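Local structure of malonyl CoA:acyl carrier protein malonyltransferase (Streptomyces coelicolor, 1NM2) at residues 72-77 and 302-307; 270-275 and 308-313. The protein probably catalyses transfer of the malonyl group from malonyl-CoA to holo-acyl carrier protein, a step that supplies fatty acid biosynthesis. One frame throughout, in Å; residues are numbered along the deposited sequence.

Contact 1: 72-77 and 302-307; sequences AAALGT and DDLDAA
Leu75 and Leu304 carry this helix-to-helix contact, a small worked example of how two helices can be joined by aliphatic contacts, with no hydrogen bond between them. The apolar interactions come first. Leu304, on helix 304-314, extends over the last turn of helix 57-75 and divides its branches between two neighbours. CD1 meets CB of Ala74 at 3.9 Å, while CD2 settles against the backbone, 3.8 Å from CA of Leu75. Leu75 answers in the other direction: with its CG anti to the backbone N (chi1 174°), the side chain reaches past Leu304 to Ala307, about one helical turn further on. There CD1 of Leu75 lies 3.4 Å from CB of Ala307, tighter than ordinary van der Waals contact. Trp21 touches both Ala74 and Leu304, and Phe89 packs on Leu75.

Two polar side chains find partners within their own segment or close by in sequence. Thr77 OG1 donates to Ala73 O (3.2 Å), the donor tilted 26° from the carbonyl plane, just after Gly76 departs from helical geometry. OD1 of Asp303 accepts hydrogen bonds from the backbone N atoms of Lys299 and Thr300.

Across the contact itself, the two helices are held by the fit of their aliphatic groups rather than by directional bonds.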
# COMPACT_ATOMS: atom_id res chain seq x y z
N ALA A 72 4.00 12.92 -5.20
CA ALA A 72 3.00 13.17 -6.24
C ALA A 72 2.85 14.68 -6.42
O ALA A 72 2.80 15.18 -7.54
CB ALA A 72 1.67 12.56 -5.85
N ALA A 73 2.77 15.40 -5.31
CA ALA A 73 2.63 16.84 -5.35
C ALA A 73 3.81 17.45 -6.12
O ALA A 73 3.63 18.33 -6.95
CB ALA A 73 2.56 17.41 -3.94
N ALA A 74 5.02 16.96 -5.84
CA ALA A 74 6.22 17.44 -6.51
C ALA A 74 6.17 17.14 -8.01
O ALA A 74 6.60 17.95 -8.83
CB ALA A 74 7.46 16.81 -5.90
N LEU A 75 5.65 15.96 -8.36
CA LEU A 75 5.56 15.55 -9.76
C LEU A 75 4.57 16.43 -10.52
O LEU A 75 4.66 16.56 -11.74
CB LEU A 75 5.11 14.09 -9.85
CG LEU A 75 4.84 13.58 -11.27
CD1 LEU A 75 6.12 13.64 -12.08
CD2 LEU A 75 4.30 12.16 -11.22
N GLY A 76 3.62 17.02 -9.80
CA GLY A 76 2.63 17.87 -10.43
C GLY A 76 2.95 19.35 -10.33
O GLY A 76 2.05 20.17 -10.12
N THR A 77 4.22 19.70 -10.46
CA THR A 77 4.65 21.09 -10.38
C THR A 77 5.59 21.44 -11.54
O THR A 77 6.27 20.57 -12.08
CB THR A 77 5.38 21.38 -9.05
OG1 THR A 77 4.47 21.20 -7.96
CG2 THR A 77 5.92 22.80 -9.03
N ASP A 302 15.32 13.52 -8.09
CA ASP A 302 16.08 13.42 -9.33
C ASP A 302 15.34 12.57 -10.37
O ASP A 302 15.67 12.60 -11.55
CB ASP A 302 17.47 12.83 -9.06
CG ASP A 302 18.39 13.80 -8.33
OD1 ASP A 302 19.35 13.33 -7.68
OD2 ASP A 302 18.17 15.03 -8.41
N ASP A 303 14.35 11.81 -9.91
CA ASP A 303 13.56 10.95 -10.81
C ASP A 303 12.40 11.72 -11.44
O ASP A 303 11.76 11.24 -12.37
CB ASP A 303 13.00 9.75 -10.02
CG ASP A 303 14.07 8.76 -9.60
OD1 ASP A 303 13.91 8.10 -8.56
OD2 ASP A 303 15.08 8.62 -10.33
N LEU A 304 12.13 12.92 -10.93
CA LEU A 304 11.02 13.75 -11.41
C LEU A 304 11.00 14.14 -12.89
O LEU A 304 9.96 14.06 -13.53
CB LEU A 304 10.90 15.00 -10.54
CG LEU A 304 10.44 14.68 -9.11
CD1 LEU A 304 10.50 15.92 -8.23
CD2 LEU A 304 9.03 14.11 -9.15
N ASP A 305 12.14 14.58 -13.43
CA ASP A 305 12.20 14.96 -14.84
C ASP A 305 11.75 13.82 -15.75
O ASP A 305 10.93 14.02 -16.65
CB ASP A 305 13.61 15.40 -15.21
CG ASP A 305 13.82 16.89 -15.00
OD1 ASP A 305 13.27 17.43 -14.03
OD2 ASP A 305 14.55 17.51 -15.80
N ALA A 306 12.28 12.62 -15.52
CA ALA A 306 11.90 11.46 -16.31
C ALA A 306 10.41 11.17 -16.13
O ALA A 306 9.72 10.76 -17.06
CB ALA A 306 12.73 10.25 -15.91
N ALA A 307 9.91 11.37 -14.91
CA ALA A 307 8.51 11.13 -14.63
C ALA A 307 7.63 12.12 -15.40
O ALA A 307 6.61 11.73 -15.97
CB ALA A 307 8.24 11.26 -13.13

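Contact 2: 270-275 and 308-313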
# COMPACT_ATOMS: atom_id res chain seq x y z
N VAL A 270 -4.01 0.25 -19.82
CA VAL A 270 -2.86 0.95 -19.26
C VAL A 270 -1.64 0.90 -20.18
O VAL A 270 -1.30 -0.16 -20.72
CB VAL A 270 -2.48 0.34 -17.88
CG1 VAL A 270 -2.14 -1.14 -18.04
CG2 VAL A 270 -1.31 1.11 -17.27
N THR A 271 -0.97 2.03 -20.37
CA THR A 271 0.22 2.10 -21.21
C THR A 271 1.45 2.52 -20.42
O THR A 271 2.59 2.35 -20.87
CB THR A 271 0.03 3.08 -22.40
OG1 THR A 271 -0.34 4.37 -21.90
CG2 THR A 271 -1.05 2.56 -23.36
N ALA A 272 1.23 3.07 -19.23
CA ALA A 272 2.32 3.51 -18.37
C ALA A 272 1.88 3.53 -16.91
O ALA A 272 0.74 3.86 -16.60
CB ALA A 272 2.80 4.89 -18.79
N ILE A 273 2.81 3.18 -16.02
CA ILE A 273 2.56 3.18 -14.58
C ILE A 273 3.69 3.87 -13.85
O ILE A 273 4.87 3.57 -14.06
CB ILE A 273 2.45 1.74 -14.01
CG1 ILE A 273 1.19 1.05 -14.52
CG2 ILE A 273 2.43 1.80 -12.48
CD1 ILE A 273 1.04 -0.39 -14.04
N ILE A 274 3.33 4.82 -13.00
CA ILE A 274 4.29 5.55 -12.19
C ILE A 274 3.95 5.23 -10.74
O ILE A 274 2.81 5.38 -10.31
CB ILE A 274 4.18 7.08 -12.42
CG1 ILE A 274 4.65 7.43 -13.83
CG2 ILE A 274 5.02 7.82 -11.37
CD1 ILE A 274 4.53 8.90 -14.17
N GLU A 275 4.94 4.75 -10.00
CA GLU A 275 4.76 4.42 -8.59
C GLU A 275 5.37 5.56 -7.77
O GLU A 275 6.55 5.89 -7.94
CB GLU A 275 5.45 3.09 -8.28
CG GLU A 275 5.53 2.73 -6.80
CD GLU A 275 6.24 1.41 -6.57
OE1 GLU A 275 7.12 1.04 -7.39
OE2 GLU A 275 5.94 0.75 -5.55
N ARG A 308 8.03 13.39 -15.40
CA ARG A 308 7.27 14.42 -16.11
C ARG A 308 7.15 14.08 -17.59
O ARG A 308 6.10 14.28 -18.20
CB ARG A 308 7.94 15.78 -15.96
CG ARG A 308 8.18 16.24 -14.54
CD ARG A 308 9.00 17.53 -14.54
NE ARG A 308 9.58 17.82 -13.22
CZ ARG A 308 8.87 18.18 -12.16
NH1 ARG A 308 7.55 18.30 -12.24
NH2 ARG A 308 9.49 18.42 -11.01
N GLU A 309 8.23 13.56 -18.17
CA GLU A 309 8.22 13.19 -19.59
C GLU A 309 7.20 12.08 -19.81
O GLU A 309 6.42 12.12 -20.77
CB GLU A 309 9.60 12.69 -20.03
CG GLU A 309 10.75 13.61 -19.66
CD GLU A 309 12.08 13.06 -20.11
OE1 GLU A 309 12.38 11.88 -19.82
OE2 GLU A 309 12.85 13.82 -20.75
N LEU A 310 7.21 11.10 -18.92
CA LEU A 310 6.29 9.98 -19.02
C LEU A 310 4.85 10.47 -18.87
O LEU A 310 3.96 10.04 -19.60
CB LEU A 310 6.61 8.94 -17.94
CG LEU A 310 6.01 7.55 -18.14
CD1 LEU A 310 6.40 7.02 -19.52
CD2 LEU A 310 6.52 6.62 -17.04
N VAL A 311 4.63 11.38 -17.93
CA VAL A 311 3.30 11.93 -17.72
C VAL A 311 2.84 12.63 -19.00
O VAL A 311 1.77 12.33 -19.52
CB VAL A 311 3.28 12.95 -16.55
CG1 VAL A 311 1.95 13.68 -16.51
CG2 VAL A 311 3.51 12.24 -15.24
N ALA A 312 3.66 13.54 -19.51
CA ALA A 312 3.33 14.28 -20.72
C ALA A 312 2.90 13.41 -21.90
O ALA A 312 1.92 13.72 -22.58
CB ALA A 312 4.51 15.15 -21.13
N GLU A 313 3.62 12.32 -22.16
CA GLU A 313 3.28 11.46 -23.29
C GLU A 313 2.18 10.44 -23.04
O GLU A 313 1.78 9.72 -23.97
CB GLU A 313 4.54 10.74 -23.80
CG GLU A 313 5.17 9.79 -22.81
CD GLU A 313 6.24 8.92 -23.44
OE1 GLU A 313 5.91 8.16 -24.38
OE2 GLU A 313 7.42 9.00 -23.01
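Ile274 and Leu310 bring strand 272-275 of the parallel sheet, part of the alpha/beta hydrolase-like core, against helix 304-314, which covers one of its faces. The principle illustrated is that of a layered alpha/beta fold: alternate residues of an inner strand serve the helices on its two faces. Ala272 and Ile274 point toward helix 304-314, whereas Ile273 points away and packs on Phe265 of helix 258-267. Strand and helix run roughly antiparallel, at 143°, with their axes 9.5 Å apart.

The close packing gathers at Ile274. Its side chain and that of Leu310 run antiparallel alongside one another, with CG1 of Ile274 3.8 Å from CD2 of Leu310. Swung anti to its backbone N (chi1 -163°), CG of Leu310 lies 4.2 Å from CB of Ala272, a looser touch than the one at Ile274. Beyond these two, Leu310 rests on Lys294 and Leu296 of the neighbouring strand 294-297, so one leucine bridges two adjacent strands.

The outer side of the helix is looser and faces solvent. Glu309 and Ala312 are exposed there and take no part in the packing against the strand. Glu313 lies at the exposed flank, where its carboxylate makes a long, weak ion pair with Lys294. The strand side offers a contrast, for Ala272 and Ile274 are both buried beneath the helix.

Val311 closes the buried side, where its side chain crosses that of Ile274 nearly perpendicularly and its CG2 stands 3.7 Å from Ile274 CD1.

In the fold
Both contacts are buried and both use helix 304-314, with their centres about 11 Å apart. Contact 2 belongs to the core of the fold: the helix lies on the parallel sheet, and every touching residue is buried. Contact 1 joins the same helix, through Leu304 and Ala307, to the end of helix 57-75, where Ala74 is still partly exposed. Neither has a hydrogen bond between its segments, but contact 1 uses only leucine and alanine, while contact 2 adds the beta-branched Ile274 and Val311. Leu75 and Val311 touch between the two, and NH1 of Arg308 lies 2.6 Å from Thr77 O.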